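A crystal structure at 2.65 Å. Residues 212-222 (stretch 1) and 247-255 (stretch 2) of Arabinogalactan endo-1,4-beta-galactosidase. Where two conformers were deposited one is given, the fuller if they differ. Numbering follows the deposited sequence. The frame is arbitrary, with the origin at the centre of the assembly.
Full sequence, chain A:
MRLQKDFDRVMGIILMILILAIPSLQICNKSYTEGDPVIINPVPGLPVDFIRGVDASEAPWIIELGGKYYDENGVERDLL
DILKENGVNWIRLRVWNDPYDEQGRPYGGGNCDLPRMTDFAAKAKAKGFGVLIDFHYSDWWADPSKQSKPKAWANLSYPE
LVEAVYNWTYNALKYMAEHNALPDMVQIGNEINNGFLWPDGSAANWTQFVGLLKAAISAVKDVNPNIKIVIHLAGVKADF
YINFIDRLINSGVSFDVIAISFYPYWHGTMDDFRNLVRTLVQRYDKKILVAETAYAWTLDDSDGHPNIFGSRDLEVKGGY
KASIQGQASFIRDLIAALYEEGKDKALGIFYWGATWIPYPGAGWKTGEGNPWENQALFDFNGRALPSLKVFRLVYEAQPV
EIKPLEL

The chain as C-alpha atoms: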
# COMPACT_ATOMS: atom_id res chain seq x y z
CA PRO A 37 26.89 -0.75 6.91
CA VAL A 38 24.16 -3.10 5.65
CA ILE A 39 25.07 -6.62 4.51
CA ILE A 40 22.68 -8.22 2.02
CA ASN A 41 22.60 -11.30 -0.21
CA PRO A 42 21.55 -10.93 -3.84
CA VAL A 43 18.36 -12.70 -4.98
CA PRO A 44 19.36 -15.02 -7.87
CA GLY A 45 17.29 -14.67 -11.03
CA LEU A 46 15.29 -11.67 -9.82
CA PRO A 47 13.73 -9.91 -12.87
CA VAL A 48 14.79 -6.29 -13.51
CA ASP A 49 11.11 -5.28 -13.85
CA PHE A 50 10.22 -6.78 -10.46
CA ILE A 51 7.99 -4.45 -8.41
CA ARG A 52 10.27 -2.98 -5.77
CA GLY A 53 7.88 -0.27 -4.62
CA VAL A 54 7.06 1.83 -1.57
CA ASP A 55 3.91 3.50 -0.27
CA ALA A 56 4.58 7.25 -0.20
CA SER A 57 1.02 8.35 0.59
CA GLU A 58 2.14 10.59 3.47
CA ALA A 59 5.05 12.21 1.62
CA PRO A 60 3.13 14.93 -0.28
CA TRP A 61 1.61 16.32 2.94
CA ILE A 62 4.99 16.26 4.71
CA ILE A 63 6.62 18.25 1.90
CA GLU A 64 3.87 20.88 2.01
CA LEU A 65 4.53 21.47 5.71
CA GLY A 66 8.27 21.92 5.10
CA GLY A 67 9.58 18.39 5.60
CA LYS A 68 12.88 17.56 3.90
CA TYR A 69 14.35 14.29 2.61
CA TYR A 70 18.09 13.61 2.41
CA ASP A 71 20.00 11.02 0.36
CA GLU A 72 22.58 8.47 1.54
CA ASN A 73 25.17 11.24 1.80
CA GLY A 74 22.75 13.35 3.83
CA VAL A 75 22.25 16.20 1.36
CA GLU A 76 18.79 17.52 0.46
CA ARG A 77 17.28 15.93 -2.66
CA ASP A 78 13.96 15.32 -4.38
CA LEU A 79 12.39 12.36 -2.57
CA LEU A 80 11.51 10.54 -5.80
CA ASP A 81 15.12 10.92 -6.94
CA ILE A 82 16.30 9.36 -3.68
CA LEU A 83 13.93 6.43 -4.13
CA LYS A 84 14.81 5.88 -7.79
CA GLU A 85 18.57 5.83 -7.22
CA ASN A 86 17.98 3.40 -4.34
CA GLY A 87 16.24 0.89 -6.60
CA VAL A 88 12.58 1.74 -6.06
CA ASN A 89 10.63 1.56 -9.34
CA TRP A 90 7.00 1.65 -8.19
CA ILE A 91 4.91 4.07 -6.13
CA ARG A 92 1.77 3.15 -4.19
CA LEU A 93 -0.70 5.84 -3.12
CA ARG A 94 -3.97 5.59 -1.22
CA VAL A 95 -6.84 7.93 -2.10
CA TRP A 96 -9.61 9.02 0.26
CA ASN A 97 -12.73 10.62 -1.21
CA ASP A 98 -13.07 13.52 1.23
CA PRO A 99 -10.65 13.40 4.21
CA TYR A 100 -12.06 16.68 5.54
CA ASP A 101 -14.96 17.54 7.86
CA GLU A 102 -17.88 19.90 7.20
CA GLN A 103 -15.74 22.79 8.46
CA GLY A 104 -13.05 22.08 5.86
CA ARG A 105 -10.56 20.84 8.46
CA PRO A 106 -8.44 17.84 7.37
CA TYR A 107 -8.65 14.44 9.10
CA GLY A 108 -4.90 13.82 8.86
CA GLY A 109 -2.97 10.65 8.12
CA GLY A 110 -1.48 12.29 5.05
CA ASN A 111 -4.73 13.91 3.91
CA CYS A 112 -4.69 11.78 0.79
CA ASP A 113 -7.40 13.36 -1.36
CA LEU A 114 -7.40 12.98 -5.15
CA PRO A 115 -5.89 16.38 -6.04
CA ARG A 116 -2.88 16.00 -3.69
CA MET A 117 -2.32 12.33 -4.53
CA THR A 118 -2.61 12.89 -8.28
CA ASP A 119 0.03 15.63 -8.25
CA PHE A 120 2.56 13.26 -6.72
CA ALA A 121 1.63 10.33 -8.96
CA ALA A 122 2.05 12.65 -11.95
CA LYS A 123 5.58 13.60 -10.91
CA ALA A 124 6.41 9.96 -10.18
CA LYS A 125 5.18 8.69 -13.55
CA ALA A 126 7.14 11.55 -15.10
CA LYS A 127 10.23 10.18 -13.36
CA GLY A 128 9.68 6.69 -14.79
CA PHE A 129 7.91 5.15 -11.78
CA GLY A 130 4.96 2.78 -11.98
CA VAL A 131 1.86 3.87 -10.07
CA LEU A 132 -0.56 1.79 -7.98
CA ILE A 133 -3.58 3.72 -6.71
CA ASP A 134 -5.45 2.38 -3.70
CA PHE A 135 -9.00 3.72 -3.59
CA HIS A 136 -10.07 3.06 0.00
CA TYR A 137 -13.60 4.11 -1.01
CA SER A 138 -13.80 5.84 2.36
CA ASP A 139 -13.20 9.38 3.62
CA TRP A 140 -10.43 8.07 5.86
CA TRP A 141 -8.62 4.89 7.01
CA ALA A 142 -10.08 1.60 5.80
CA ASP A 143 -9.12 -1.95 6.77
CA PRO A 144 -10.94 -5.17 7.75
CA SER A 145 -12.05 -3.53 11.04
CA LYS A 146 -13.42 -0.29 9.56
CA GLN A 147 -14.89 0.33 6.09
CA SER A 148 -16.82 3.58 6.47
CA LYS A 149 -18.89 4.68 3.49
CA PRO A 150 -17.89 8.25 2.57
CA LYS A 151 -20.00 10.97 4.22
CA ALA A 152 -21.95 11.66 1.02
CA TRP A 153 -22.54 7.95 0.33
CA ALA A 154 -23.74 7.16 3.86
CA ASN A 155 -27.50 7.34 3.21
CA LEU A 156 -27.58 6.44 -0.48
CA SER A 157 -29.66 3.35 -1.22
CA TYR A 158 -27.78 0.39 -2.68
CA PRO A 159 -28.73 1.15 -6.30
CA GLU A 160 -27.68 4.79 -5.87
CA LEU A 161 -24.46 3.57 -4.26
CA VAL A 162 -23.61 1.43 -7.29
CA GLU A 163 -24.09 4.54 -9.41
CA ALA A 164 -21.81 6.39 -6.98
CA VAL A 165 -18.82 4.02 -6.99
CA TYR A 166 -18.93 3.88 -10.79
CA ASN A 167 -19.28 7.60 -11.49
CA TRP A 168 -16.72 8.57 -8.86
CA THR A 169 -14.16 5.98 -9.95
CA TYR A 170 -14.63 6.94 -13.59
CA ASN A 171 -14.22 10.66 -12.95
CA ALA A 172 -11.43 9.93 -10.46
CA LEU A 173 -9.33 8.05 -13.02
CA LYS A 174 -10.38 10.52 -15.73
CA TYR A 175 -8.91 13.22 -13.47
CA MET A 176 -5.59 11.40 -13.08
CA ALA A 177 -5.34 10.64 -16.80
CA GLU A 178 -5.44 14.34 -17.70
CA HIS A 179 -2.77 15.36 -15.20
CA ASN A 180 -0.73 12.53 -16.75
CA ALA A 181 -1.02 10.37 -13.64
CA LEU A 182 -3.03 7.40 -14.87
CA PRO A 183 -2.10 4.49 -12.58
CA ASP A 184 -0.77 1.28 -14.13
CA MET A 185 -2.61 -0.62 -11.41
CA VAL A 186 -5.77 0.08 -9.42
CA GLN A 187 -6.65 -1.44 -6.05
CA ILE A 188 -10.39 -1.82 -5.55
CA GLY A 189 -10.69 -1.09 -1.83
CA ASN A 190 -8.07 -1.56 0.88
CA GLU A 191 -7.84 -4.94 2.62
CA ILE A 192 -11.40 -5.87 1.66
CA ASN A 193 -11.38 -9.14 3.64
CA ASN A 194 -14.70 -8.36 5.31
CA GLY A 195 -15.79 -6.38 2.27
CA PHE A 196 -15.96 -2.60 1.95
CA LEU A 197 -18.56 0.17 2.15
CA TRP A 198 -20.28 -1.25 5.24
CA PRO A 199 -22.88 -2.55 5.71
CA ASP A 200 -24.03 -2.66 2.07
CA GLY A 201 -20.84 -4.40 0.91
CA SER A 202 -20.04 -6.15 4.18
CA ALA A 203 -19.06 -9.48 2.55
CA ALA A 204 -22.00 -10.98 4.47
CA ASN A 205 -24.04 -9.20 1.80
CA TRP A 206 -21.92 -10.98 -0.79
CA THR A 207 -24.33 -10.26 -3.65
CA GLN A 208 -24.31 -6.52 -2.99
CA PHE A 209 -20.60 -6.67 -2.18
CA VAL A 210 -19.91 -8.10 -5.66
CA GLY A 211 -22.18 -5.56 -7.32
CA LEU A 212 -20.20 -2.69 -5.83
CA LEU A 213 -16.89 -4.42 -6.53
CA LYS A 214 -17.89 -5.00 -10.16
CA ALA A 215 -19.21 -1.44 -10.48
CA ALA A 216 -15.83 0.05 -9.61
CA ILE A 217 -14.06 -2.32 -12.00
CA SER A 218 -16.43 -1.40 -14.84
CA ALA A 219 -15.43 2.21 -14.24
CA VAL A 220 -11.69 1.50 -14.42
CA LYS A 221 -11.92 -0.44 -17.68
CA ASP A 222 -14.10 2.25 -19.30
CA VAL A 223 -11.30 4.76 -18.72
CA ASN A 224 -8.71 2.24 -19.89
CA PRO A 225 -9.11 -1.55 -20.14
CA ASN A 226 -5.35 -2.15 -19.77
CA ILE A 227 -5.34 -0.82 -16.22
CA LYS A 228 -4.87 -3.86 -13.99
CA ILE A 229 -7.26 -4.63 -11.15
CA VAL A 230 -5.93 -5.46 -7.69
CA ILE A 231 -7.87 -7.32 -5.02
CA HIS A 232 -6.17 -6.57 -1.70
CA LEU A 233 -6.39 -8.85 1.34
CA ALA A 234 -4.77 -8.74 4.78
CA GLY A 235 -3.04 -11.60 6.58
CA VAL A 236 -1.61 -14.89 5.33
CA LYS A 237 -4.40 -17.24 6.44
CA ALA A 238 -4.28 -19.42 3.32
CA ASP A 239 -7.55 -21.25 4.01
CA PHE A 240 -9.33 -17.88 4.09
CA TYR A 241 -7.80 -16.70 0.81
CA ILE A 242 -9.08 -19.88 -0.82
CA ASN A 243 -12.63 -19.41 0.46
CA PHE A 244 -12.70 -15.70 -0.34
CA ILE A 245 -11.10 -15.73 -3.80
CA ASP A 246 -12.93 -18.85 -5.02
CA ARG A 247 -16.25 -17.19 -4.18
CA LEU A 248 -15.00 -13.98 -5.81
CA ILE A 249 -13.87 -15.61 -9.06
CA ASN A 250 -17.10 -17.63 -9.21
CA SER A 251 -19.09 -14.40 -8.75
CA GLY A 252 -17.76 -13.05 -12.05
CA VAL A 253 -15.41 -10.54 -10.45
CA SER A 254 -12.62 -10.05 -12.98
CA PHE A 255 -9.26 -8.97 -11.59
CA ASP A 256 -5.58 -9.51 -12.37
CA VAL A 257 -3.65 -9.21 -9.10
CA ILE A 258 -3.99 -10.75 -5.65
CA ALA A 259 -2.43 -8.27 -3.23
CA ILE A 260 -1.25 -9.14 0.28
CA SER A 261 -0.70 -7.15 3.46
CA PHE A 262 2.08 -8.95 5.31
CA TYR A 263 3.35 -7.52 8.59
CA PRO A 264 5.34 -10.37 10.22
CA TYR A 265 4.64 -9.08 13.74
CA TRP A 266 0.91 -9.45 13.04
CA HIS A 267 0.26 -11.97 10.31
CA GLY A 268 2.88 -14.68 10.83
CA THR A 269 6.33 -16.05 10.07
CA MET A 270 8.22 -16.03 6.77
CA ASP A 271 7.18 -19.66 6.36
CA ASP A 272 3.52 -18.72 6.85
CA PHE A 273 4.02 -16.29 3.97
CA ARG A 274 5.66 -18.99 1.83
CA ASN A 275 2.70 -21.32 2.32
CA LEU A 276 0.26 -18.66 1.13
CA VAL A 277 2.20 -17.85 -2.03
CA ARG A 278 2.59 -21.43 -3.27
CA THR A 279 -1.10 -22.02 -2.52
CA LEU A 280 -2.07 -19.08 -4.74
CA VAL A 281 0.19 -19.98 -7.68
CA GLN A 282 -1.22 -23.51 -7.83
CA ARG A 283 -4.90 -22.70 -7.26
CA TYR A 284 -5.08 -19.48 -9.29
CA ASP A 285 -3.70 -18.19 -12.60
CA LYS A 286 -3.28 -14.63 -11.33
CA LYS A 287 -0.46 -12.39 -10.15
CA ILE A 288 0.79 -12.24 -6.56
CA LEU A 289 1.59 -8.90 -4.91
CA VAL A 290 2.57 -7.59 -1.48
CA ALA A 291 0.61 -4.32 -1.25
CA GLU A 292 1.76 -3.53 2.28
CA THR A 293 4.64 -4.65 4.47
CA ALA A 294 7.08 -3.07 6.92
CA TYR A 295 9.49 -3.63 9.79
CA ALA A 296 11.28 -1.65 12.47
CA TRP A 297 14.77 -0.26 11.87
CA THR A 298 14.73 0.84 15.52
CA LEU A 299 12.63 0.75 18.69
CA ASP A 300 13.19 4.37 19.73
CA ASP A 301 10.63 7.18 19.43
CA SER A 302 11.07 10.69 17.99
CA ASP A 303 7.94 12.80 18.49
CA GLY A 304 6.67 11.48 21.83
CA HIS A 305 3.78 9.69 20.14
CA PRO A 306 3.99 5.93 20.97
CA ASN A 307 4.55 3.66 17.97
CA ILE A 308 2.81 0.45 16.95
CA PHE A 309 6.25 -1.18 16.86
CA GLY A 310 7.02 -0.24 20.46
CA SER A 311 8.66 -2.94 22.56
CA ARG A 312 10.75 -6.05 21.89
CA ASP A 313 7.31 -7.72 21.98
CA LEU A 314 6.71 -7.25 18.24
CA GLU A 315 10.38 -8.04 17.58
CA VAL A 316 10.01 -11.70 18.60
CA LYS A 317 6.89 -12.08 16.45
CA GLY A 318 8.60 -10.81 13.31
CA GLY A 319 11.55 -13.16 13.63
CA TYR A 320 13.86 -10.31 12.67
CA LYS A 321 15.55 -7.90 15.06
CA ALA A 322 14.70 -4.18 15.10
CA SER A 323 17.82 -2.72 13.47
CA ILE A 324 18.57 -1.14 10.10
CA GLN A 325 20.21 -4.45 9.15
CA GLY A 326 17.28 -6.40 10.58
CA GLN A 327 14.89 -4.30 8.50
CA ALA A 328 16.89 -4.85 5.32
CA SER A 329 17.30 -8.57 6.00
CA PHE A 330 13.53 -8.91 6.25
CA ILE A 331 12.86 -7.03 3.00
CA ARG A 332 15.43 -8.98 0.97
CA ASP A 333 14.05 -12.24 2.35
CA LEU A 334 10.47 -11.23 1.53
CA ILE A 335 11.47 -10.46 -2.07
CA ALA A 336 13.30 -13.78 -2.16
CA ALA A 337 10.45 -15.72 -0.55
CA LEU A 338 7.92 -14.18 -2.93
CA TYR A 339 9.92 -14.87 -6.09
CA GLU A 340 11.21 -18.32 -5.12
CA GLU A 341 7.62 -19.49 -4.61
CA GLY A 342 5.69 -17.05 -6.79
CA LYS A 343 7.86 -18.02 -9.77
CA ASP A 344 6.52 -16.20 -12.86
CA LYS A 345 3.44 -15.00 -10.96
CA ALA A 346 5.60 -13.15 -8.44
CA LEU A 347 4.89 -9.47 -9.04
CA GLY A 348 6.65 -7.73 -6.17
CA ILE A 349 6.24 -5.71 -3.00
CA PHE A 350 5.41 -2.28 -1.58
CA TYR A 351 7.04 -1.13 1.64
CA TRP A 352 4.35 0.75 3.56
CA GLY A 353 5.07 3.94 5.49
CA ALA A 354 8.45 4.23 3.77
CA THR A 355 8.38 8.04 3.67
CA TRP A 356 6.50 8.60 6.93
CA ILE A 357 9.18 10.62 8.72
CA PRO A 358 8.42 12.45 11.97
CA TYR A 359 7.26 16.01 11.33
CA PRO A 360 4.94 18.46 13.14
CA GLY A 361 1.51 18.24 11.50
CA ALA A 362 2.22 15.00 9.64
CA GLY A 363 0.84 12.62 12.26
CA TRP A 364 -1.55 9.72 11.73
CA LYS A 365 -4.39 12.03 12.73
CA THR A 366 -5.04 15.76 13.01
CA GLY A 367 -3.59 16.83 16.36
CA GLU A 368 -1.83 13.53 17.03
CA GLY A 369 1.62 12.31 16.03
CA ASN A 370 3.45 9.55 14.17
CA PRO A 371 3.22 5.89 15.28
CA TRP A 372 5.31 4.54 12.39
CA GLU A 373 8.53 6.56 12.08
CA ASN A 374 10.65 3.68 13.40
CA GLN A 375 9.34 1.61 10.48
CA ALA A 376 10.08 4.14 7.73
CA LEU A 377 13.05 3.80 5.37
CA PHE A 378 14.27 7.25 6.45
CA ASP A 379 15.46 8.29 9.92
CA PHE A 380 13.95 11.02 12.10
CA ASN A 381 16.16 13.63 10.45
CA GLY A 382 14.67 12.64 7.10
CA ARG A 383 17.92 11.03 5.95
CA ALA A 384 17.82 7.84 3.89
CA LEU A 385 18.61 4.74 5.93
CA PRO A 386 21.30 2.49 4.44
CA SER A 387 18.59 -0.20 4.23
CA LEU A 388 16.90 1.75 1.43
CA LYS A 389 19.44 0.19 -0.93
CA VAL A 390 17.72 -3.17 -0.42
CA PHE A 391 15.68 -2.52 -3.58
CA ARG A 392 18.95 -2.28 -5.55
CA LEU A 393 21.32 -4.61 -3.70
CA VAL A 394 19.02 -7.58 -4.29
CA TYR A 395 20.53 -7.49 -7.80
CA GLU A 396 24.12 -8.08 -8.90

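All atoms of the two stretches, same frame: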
# COMPACT_ATOMS: atom_id res chain seq x y z
N LEU A 212 -21.00 -3.89 -6.04
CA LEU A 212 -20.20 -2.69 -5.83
C LEU A 212 -18.77 -2.90 -6.32
O LEU A 212 -18.16 -1.99 -6.87
CB LEU A 212 -20.20 -2.29 -4.35
CG LEU A 212 -21.53 -1.79 -3.80
CD1 LEU A 212 -21.45 -1.60 -2.29
CD2 LEU A 212 -21.95 -0.50 -4.48
N LEU A 213 -18.25 -4.10 -6.10
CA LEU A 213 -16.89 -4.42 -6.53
C LEU A 213 -16.82 -4.39 -8.06
O LEU A 213 -15.89 -3.83 -8.63
CB LEU A 213 -16.47 -5.78 -5.99
CG LEU A 213 -15.01 -5.96 -5.55
CD1 LEU A 213 -14.60 -4.93 -4.51
CD2 LEU A 213 -14.81 -7.36 -5.00
N LYS A 214 -17.81 -4.99 -8.71
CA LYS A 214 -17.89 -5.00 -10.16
C LYS A 214 -18.08 -3.59 -10.73
O LYS A 214 -17.51 -3.24 -11.76
CB LYS A 214 -19.03 -5.90 -10.63
CG LYS A 214 -18.72 -7.38 -10.58
CD LYS A 214 -19.90 -8.20 -11.10
CE LYS A 214 -19.56 -9.68 -11.17
NZ LYS A 214 -20.73 -10.49 -11.61
N ALA A 215 -18.89 -2.79 -10.04
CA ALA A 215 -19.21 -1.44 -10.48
C ALA A 215 -17.96 -0.57 -10.59
O ALA A 215 -17.79 0.18 -11.56
CB ALA A 215 -20.20 -0.80 -9.54
N ALA A 216 -17.09 -0.67 -9.60
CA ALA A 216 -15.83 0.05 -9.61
C ALA A 216 -14.96 -0.42 -10.76
O ALA A 216 -14.36 0.38 -11.48
CB ALA A 216 -15.10 -0.12 -8.30
N ILE A 217 -14.89 -1.74 -10.94
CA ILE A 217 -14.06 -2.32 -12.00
C ILE A 217 -14.56 -1.88 -13.37
O ILE A 217 -13.75 -1.55 -14.24
CB ILE A 217 -14.05 -3.86 -11.91
CG1 ILE A 217 -13.39 -4.29 -10.60
CG2 ILE A 217 -13.28 -4.46 -13.09
CD1 ILE A 217 -13.53 -5.76 -10.29
N SER A 218 -15.87 -1.86 -13.57
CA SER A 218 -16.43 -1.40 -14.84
C SER A 218 -15.98 0.02 -15.13
O SER A 218 -15.73 0.37 -16.28
CB SER A 218 -17.96 -1.47 -14.82
OG SER A 218 -18.42 -2.79 -15.03
N ALA A 219 -15.85 0.83 -14.08
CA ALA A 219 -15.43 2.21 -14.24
C ALA A 219 -13.98 2.29 -14.71
O ALA A 219 -13.66 3.04 -15.63
CB ALA A 219 -15.61 2.97 -12.93
N VAL A 220 -13.11 1.50 -14.08
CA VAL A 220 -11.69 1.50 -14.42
C VAL A 220 -11.46 1.15 -15.88
O VAL A 220 -10.69 1.81 -16.58
CB VAL A 220 -10.90 0.51 -13.54
CG1 VAL A 220 -9.42 0.53 -13.91
CG2 VAL A 220 -11.09 0.81 -12.07
N LYS A 221 -12.13 0.10 -16.34
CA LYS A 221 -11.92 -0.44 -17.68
C LYS A 221 -12.46 0.52 -18.74
O LYS A 221 -11.95 0.58 -19.86
CB LYS A 221 -12.57 -1.82 -17.83
CG LYS A 221 -12.34 -2.77 -16.65
CD LYS A 221 -11.14 -3.68 -16.86
CE LYS A 221 -11.46 -4.83 -17.80
NZ LYS A 221 -11.76 -6.09 -17.05
N ASP A 222 -13.50 1.28 -18.39
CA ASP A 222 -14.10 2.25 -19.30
C ASP A 222 -13.17 3.43 -19.54
O ASP A 222 -13.20 4.05 -20.60
CB ASP A 222 -15.45 2.75 -18.76
CG ASP A 222 -16.55 1.71 -18.87
OD1 ASP A 222 -16.46 0.82 -19.75
OD2 ASP A 222 -17.51 1.79 -18.08
N ARG A 247 -14.91 -17.76 -4.13
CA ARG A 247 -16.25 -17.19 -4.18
C ARG A 247 -16.25 -15.91 -5.02
O ARG A 247 -17.27 -15.56 -5.63
CB ARG A 247 -16.77 -16.90 -2.77
CG ARG A 247 -18.28 -16.72 -2.70
CD ARG A 247 -18.74 -16.45 -1.28
NE ARG A 247 -20.19 -16.39 -1.17
CZ ARG A 247 -20.85 -16.05 -0.07
NH1 ARG A 247 -20.19 -15.71 1.03
NH2 ARG A 247 -22.18 -16.03 -0.07
N LEU A 248 -15.12 -15.22 -5.05
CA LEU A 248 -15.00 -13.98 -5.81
C LEU A 248 -14.92 -14.27 -7.31
O LEU A 248 -15.63 -13.68 -8.11
CB LEU A 248 -13.77 -13.19 -5.35
CG LEU A 248 -13.82 -11.67 -5.55
CD1 LEU A 248 -14.89 -11.04 -4.67
CD2 LEU A 248 -12.46 -11.06 -5.26
N ILE A 249 -14.03 -15.20 -7.67
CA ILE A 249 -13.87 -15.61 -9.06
C ILE A 249 -15.18 -16.18 -9.61
O ILE A 249 -15.59 -15.86 -10.72
CB ILE A 249 -12.73 -16.65 -9.21
CG1 ILE A 249 -11.38 -15.97 -8.95
CG2 ILE A 249 -12.76 -17.30 -10.60
CD1 ILE A 249 -10.18 -16.88 -9.05
N ASN A 250 -15.83 -17.03 -8.81
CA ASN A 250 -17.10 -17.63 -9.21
C ASN A 250 -18.22 -16.60 -9.36
O ASN A 250 -19.20 -16.84 -10.07
CB ASN A 250 -17.52 -18.70 -8.20
CG ASN A 250 -16.67 -19.95 -8.28
OD1 ASN A 250 -16.12 -20.28 -9.33
ND2 ASN A 250 -16.57 -20.67 -7.16
N SER A 251 -18.07 -15.45 -8.71
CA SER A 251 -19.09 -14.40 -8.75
C SER A 251 -18.97 -13.53 -10.00
O SER A 251 -19.79 -12.63 -10.21
CB SER A 251 -19.01 -13.53 -7.50
OG SER A 251 -19.35 -14.26 -6.34
N GLY A 252 -17.96 -13.78 -10.81
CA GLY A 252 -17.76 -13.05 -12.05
C GLY A 252 -16.87 -11.84 -11.89
O GLY A 252 -16.68 -11.07 -12.84
N VAL A 253 -16.31 -11.66 -10.70
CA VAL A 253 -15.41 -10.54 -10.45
C VAL A 253 -14.09 -10.78 -11.19
O VAL A 253 -13.33 -11.69 -10.85
CB VAL A 253 -15.13 -10.35 -8.94
CG1 VAL A 253 -14.12 -9.23 -8.71
CG2 VAL A 253 -16.42 -10.05 -8.20
N SER A 254 -13.84 -9.94 -12.19
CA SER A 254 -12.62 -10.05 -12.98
C SER A 254 -11.54 -9.13 -12.43
O SER A 254 -11.74 -7.92 -12.30
CB SER A 254 -12.90 -9.71 -14.45
OG SER A 254 -13.46 -8.41 -14.57
N PHE A 255 -10.40 -9.72 -12.08
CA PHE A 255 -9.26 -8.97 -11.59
C PHE A 255 -7.98 -9.68 -11.99
O PHE A 255 -8.01 -10.85 -12.38
CB PHE A 255 -9.33 -8.79 -10.07
CG PHE A 255 -9.31 -10.08 -9.31
CD1 PHE A 255 -10.44 -10.88 -9.25
CD2 PHE A 255 -8.16 -10.50 -8.66
CE1 PHE A 255 -10.43 -12.07 -8.55
CE2 PHE A 255 -8.14 -11.69 -7.96
CZ PHE A 255 -9.28 -12.47 -7.90

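The one hydrogen bond between the two stretches runs from a lysine side chain to a backbone carbonyl in the turn that follows a helix. Lys214 NZ donates to Ser251 O at 2.7 Å. Ser251 lies in the turn that closes the helix of stretch 2. The CA-to-CB bond of Lys214 points sideways to stretch 2, but the end of the side chain comes nearer. Its chi1 is m and the other three chi angles are t, so the extended chain carries the amine across. Such a long, flexible residue suits a partly exposed edge: its methylenes pack while its charge meets a carbonyl. Lys214 CE lies 3.5 Å from Gly252 C, and Lys214 CG is 4.3 Å from Val253 CG2.

Gly252 is the first residue after the helix to leave helical phi/psi. Its phi is 92°, and two bonds lead back into the last turn, a Schellman motif. One is Gly252 N to Ile249 O at 3.2 Å; the other, Val253 N to Leu248 O at 3.4 Å, is weak. Glycine fits for two reasons. A CB here would be jammed against the preceding carbonyl O, and it would lie 2.9 Å from Lys214 NZ. Ser251 OG bonds back to Arg247 O at 2.6 Å.

Beside this polar link is a small apolar cluster. Leu213 and Ile217 are one helical turn apart and both point toward stretch 2. Leu213 CD2 touches Leu248 CD1 at 3.7 Å and Val253 CG1 at 4.2 Å. Ile217 CD1 reaches Val253 CG1 at 3.9 Å. These four branched aliphatic residues are buried, and they fill the space without needing polar partners.

Farther along, the contact becomes more polar. Ile217 CD1 packs against Ser254 O at 3.5 Å. Lys221 NZ stands 3.8 Å from Ser254 OG, near but not hydrogen-bonded. In all, the two stretches bury 332 Å² between them.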